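Local coordinates for protein GCN5-related N-acetyltransferase (Kribbella flavida, PDB 4IUS) that probably transfers an acyl group, most likely acetyl, to an acceptor substrate as a GCN5-related N-acetyltransferase (GNAT), at residues I6-I10 against T221-L225. The protein carries 1 engineered substitution. Residues are numbered along the deposited sequence.
Sequences IAARI and TLAWL. With EDO (1,2-ethanediol), chain E.
Helix-on-sheet packing joins the N-terminal helix 6-19 to strand 222-225 of the mixed sheet in the GNAT fold, where that strand lies between the antiparallel strand 99-109 and the parallel strand 185-193. The first helical turn, closed by I10 N to I6 O at 2.9 Å, crosses the extended strand almost at right angles: the local axes make a signed angle of -84° and approach to 10.8 Å, with I10 and W224 the nearest CA pair at 8.0 Å. L222 and W224 direct their CA-to-CB bonds at the helix, whereas A223 points away, toward helix 202-216 on the other face of the sheet. Apolar contacts fill the middle. L222 (t, p) sets CD2 4.0 Å from I6 CG1 and 4.1 Å from I10 CG1, so its tip touches two helix residues one turn apart. I10 (m, t) lays CG2 over the indole of W224 (chi1 p) in a CH-pi contact, 3.7 Å from the centroid of the five-membered ring and 12° off its normal; L106 of strand 99-109 also packs against both residues. At the ring edge, W224 NE1 donates to O1 of a bound 1,2-ethanediol at 3.1 Å. Polar contacts close the more exposed end, where R9, extended with chi1 to chi3 all t, reaches T221, just before the strand. The guanidinium covers L222, with NH1 3.8 Å from CB, and NH2 also bonds to the carbonyl of D183. R9 NH2 donates to T221 OG1 at 3.0 Å, while a water accepts from R9 NH1 at 2.9 Å and donates to T221 O at 2.8 Å.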
ATOM      1  N   ILE A   6      11.609  10.419  -6.219  1.00 12.30           N
ATOM      2  CA  ILE A   6      10.638   9.946  -5.239  1.00 11.21           C
ATOM      3  C   ILE A   6       9.981   8.632  -5.707  1.00 10.56           C
ATOM      4  O   ILE A   6       9.706   7.747  -4.893  1.00 10.59           O
ATOM      5  CB  ILE A   6       9.598  11.041  -4.897  1.00 12.05           C
ATOM      6  CG1 ILE A   6       8.759  10.622  -3.688  1.00 13.61           C
ATOM      7  CG2 ILE A   6       8.683  11.377  -6.103  1.00 14.01           C
ATOM      8  CD1 ILE A   6       7.857  11.732  -3.181  1.00 16.90           C
ATOM      9  N   ALA A   7       9.681   8.474  -7.006  1.00 10.85           N
ATOM     10  CA  ALA A   7       9.027   7.249  -7.482  1.00  9.72           C
ATOM     11  C   ALA A   7       9.910   6.024  -7.199  1.00 10.25           C
ATOM     12  O   ALA A   7       9.454   4.992  -6.701  1.00 10.01           O
ATOM     13  CB  ALA A   7       8.676   7.364  -8.960  1.00 12.80           C
ATOM     14  N   ALA A   8      11.174   6.128  -7.564  1.00 10.33           N
ATOM     15  CA  ALA A   8      12.129   5.062  -7.300  1.00 10.12           C
ATOM     16  C   ALA A   8      12.312   4.814  -5.809  1.00  9.85           C
ATOM     17  O   ALA A   8      12.429   3.656  -5.400  1.00 10.50           O
ATOM     18  CB  ALA A   8      13.482   5.330  -7.982  1.00 13.13           C
ATOM     19  N   ARG A   9      12.333   5.886  -4.994  1.00 10.25           N
ATOM     20  CA  ARG A   9      12.463   5.710  -3.552  1.00 10.43           C
ATOM     21  C   ARG A   9      11.281   4.898  -3.013  1.00  9.24           C
ATOM     22  O   ARG A   9      11.469   3.985  -2.200  1.00 10.68           O
ATOM     23  CB  ARG A   9      12.546   7.061  -2.895  1.00 10.93           C
ATOM     24  CG  ARG A   9      12.750   6.938  -1.405  1.00 12.38           C
ATOM     25  CD  ARG A   9      12.843   8.266  -0.710  1.00 14.60           C
ATOM     26  NE  ARG A   9      12.892   8.059   0.730  1.00 14.76           N
ATOM     27  CZ  ARG A   9      12.636   9.007   1.610  1.00 15.10           C
ATOM     28  NH1 ARG A   9      12.299  10.234   1.225  1.00 16.41           N
ATOM     29  NH2 ARG A   9      12.633   8.700   2.891  1.00 15.66           N
ATOM     30  N   ILE A  10      10.066   5.224  -3.449  1.00  8.86           N
ATOM     31  CA  ILE A  10       8.880   4.543  -2.985  1.00  8.72           C
ATOM     32  C   ILE A  10       8.885   3.093  -3.449  1.00  8.56           C
ATOM     33  O   ILE A  10       8.659   2.160  -2.652  1.00 10.00           O
ATOM     34  CB  ILE A  10       7.609   5.244  -3.448  1.00  9.57           C
ATOM     35  CG1 ILE A  10       7.471   6.580  -2.666  1.00 12.31           C
ATOM     36  CG2 ILE A  10       6.380   4.362  -3.259  1.00 11.48           C
ATOM     37  CD1 ILE A  10       6.360   7.478  -3.190  1.00 14.03           C
ATOM     38  N   THR A 221      10.096   9.459   7.365  1.00 11.81           N
ATOM     39  CA  THR A 221      10.332  10.777   6.778  1.00 12.76           C
ATOM     40  C   THR A 221       9.537  11.032   5.487  1.00 12.76           C
ATOM     41  O   THR A 221       9.557  12.135   4.940  1.00 13.89           O
ATOM     42  CB  THR A 221      11.837  10.973   6.521  1.00 15.39           C
ATOM     43  OG1 THR A 221      12.275  10.015   5.552  1.00 16.86           O
ATOM     44  CG2 THR A 221      12.607  10.817   7.834  1.00 18.00           C
ATOM     45  N   LEU A 222       8.853  10.014   5.011  1.00 11.16           N
ATOM     46  CA  LEU A 222       7.997  10.137   3.842  1.00 10.08           C
ATOM     47  C   LEU A 222       6.802   9.191   4.010  1.00  8.27           C
ATOM     48  O   LEU A 222       7.040   8.001   4.361  1.00 10.28           O
ATOM     49  CB  LEU A 222       8.760   9.801   2.535  1.00 11.50           C
ATOM     50  CG  LEU A 222       7.973   9.885   1.237  1.00 11.63           C
ATOM     51  CD1 LEU A 222       7.530  11.302   0.922  1.00 13.92           C
ATOM     52  CD2 LEU A 222       8.773   9.275   0.069  1.00 14.02           C
ATOM     53  N   ALA A 223       5.563   9.636   3.735  1.00  8.06           N
ATOM     54  CA  ALA A 223       4.379   8.784   3.764  1.00  7.91           C
ATOM     55  C   ALA A 223       3.717   8.868   2.418  1.00  8.84           C
ATOM     56  O   ALA A 223       3.652   9.942   1.840  1.00  9.63           O
ATOM     57  CB  ALA A 223       3.398   9.214   4.859  1.00  9.50           C
ATOM     58  N   TRP A 224       3.216   7.737   1.913  1.00  8.08           N
ATOM     59  CA  TRP A 224       2.471   7.715   0.685  1.00  7.59           C
ATOM     60  C   TRP A 224       1.240   6.875   0.841  1.00  7.42           C
ATOM     61  O   TRP A 224       1.150   6.024   1.724  1.00  8.62           O
ATOM     62  CB  TRP A 224       3.306   7.253  -0.507  1.00  8.26           C
ATOM     63  CG  TRP A 224       3.725   5.832  -0.451  1.00  8.97           C
ATOM     64  CD1 TRP A 224       4.833   5.295   0.192  1.00 10.09           C
ATOM     65  CD2 TRP A 224       3.014   4.697  -0.990  1.00  8.85           C
ATOM     66  NE1 TRP A 224       4.857   3.928   0.050  1.00 11.14           N
ATOM     67  CE2 TRP A 224       3.796   3.520  -0.671  1.00 10.13           C
ATOM     68  CE3 TRP A 224       1.819   4.544  -1.712  1.00 10.40           C
ATOM     69  CZ2 TRP A 224       3.403   2.242  -1.074  1.00 12.19           C
ATOM     70  CZ3 TRP A 224       1.430   3.243  -2.083  1.00 12.06           C
ATOM     71  CH2 TRP A 224       2.193   2.136  -1.773  1.00 12.83           C
ATOM     72  N   LEU A 225       0.258   7.144  -0.000  1.00  8.37           N
ATOM     73  CA  LEU A 225      -0.967   6.351  -0.081  1.00  9.00           C
ATOM     74  C   LEU A 225      -1.540   6.377  -1.468  1.00  9.42           C
ATOM     75  O   LEU A 225      -1.165   7.204  -2.293  1.00 10.12           O
ATOM     76  CB  LEU A 225      -2.006   6.811   0.912  1.00 11.87           C
ATOM     77  CG  LEU A 225      -2.519   8.231   0.833  1.00 11.30           C
ATOM     78  CD1 LEU A 225      -3.623   8.365  -0.247  1.00 14.10           C
ATOM     79  CD2 LEU A 225      -3.024   8.719   2.196  1.00 14.71           C
TER
HETATM   80  C1  EDO E 504       6.211   1.096   2.611  0.50 22.60           C
HETATM   81  O1  EDO E 504       6.256   1.459   1.220  0.50 23.23           O
HETATM   82  C2  EDO E 504       7.613   0.701   3.058  0.50 16.93           C
HETATM   83  O2  EDO E 504       7.791  -0.731   3.012  0.50 18.73           O
HETATM   84  O   HOH W   1      11.524  12.459   2.913  1.00 20.33           O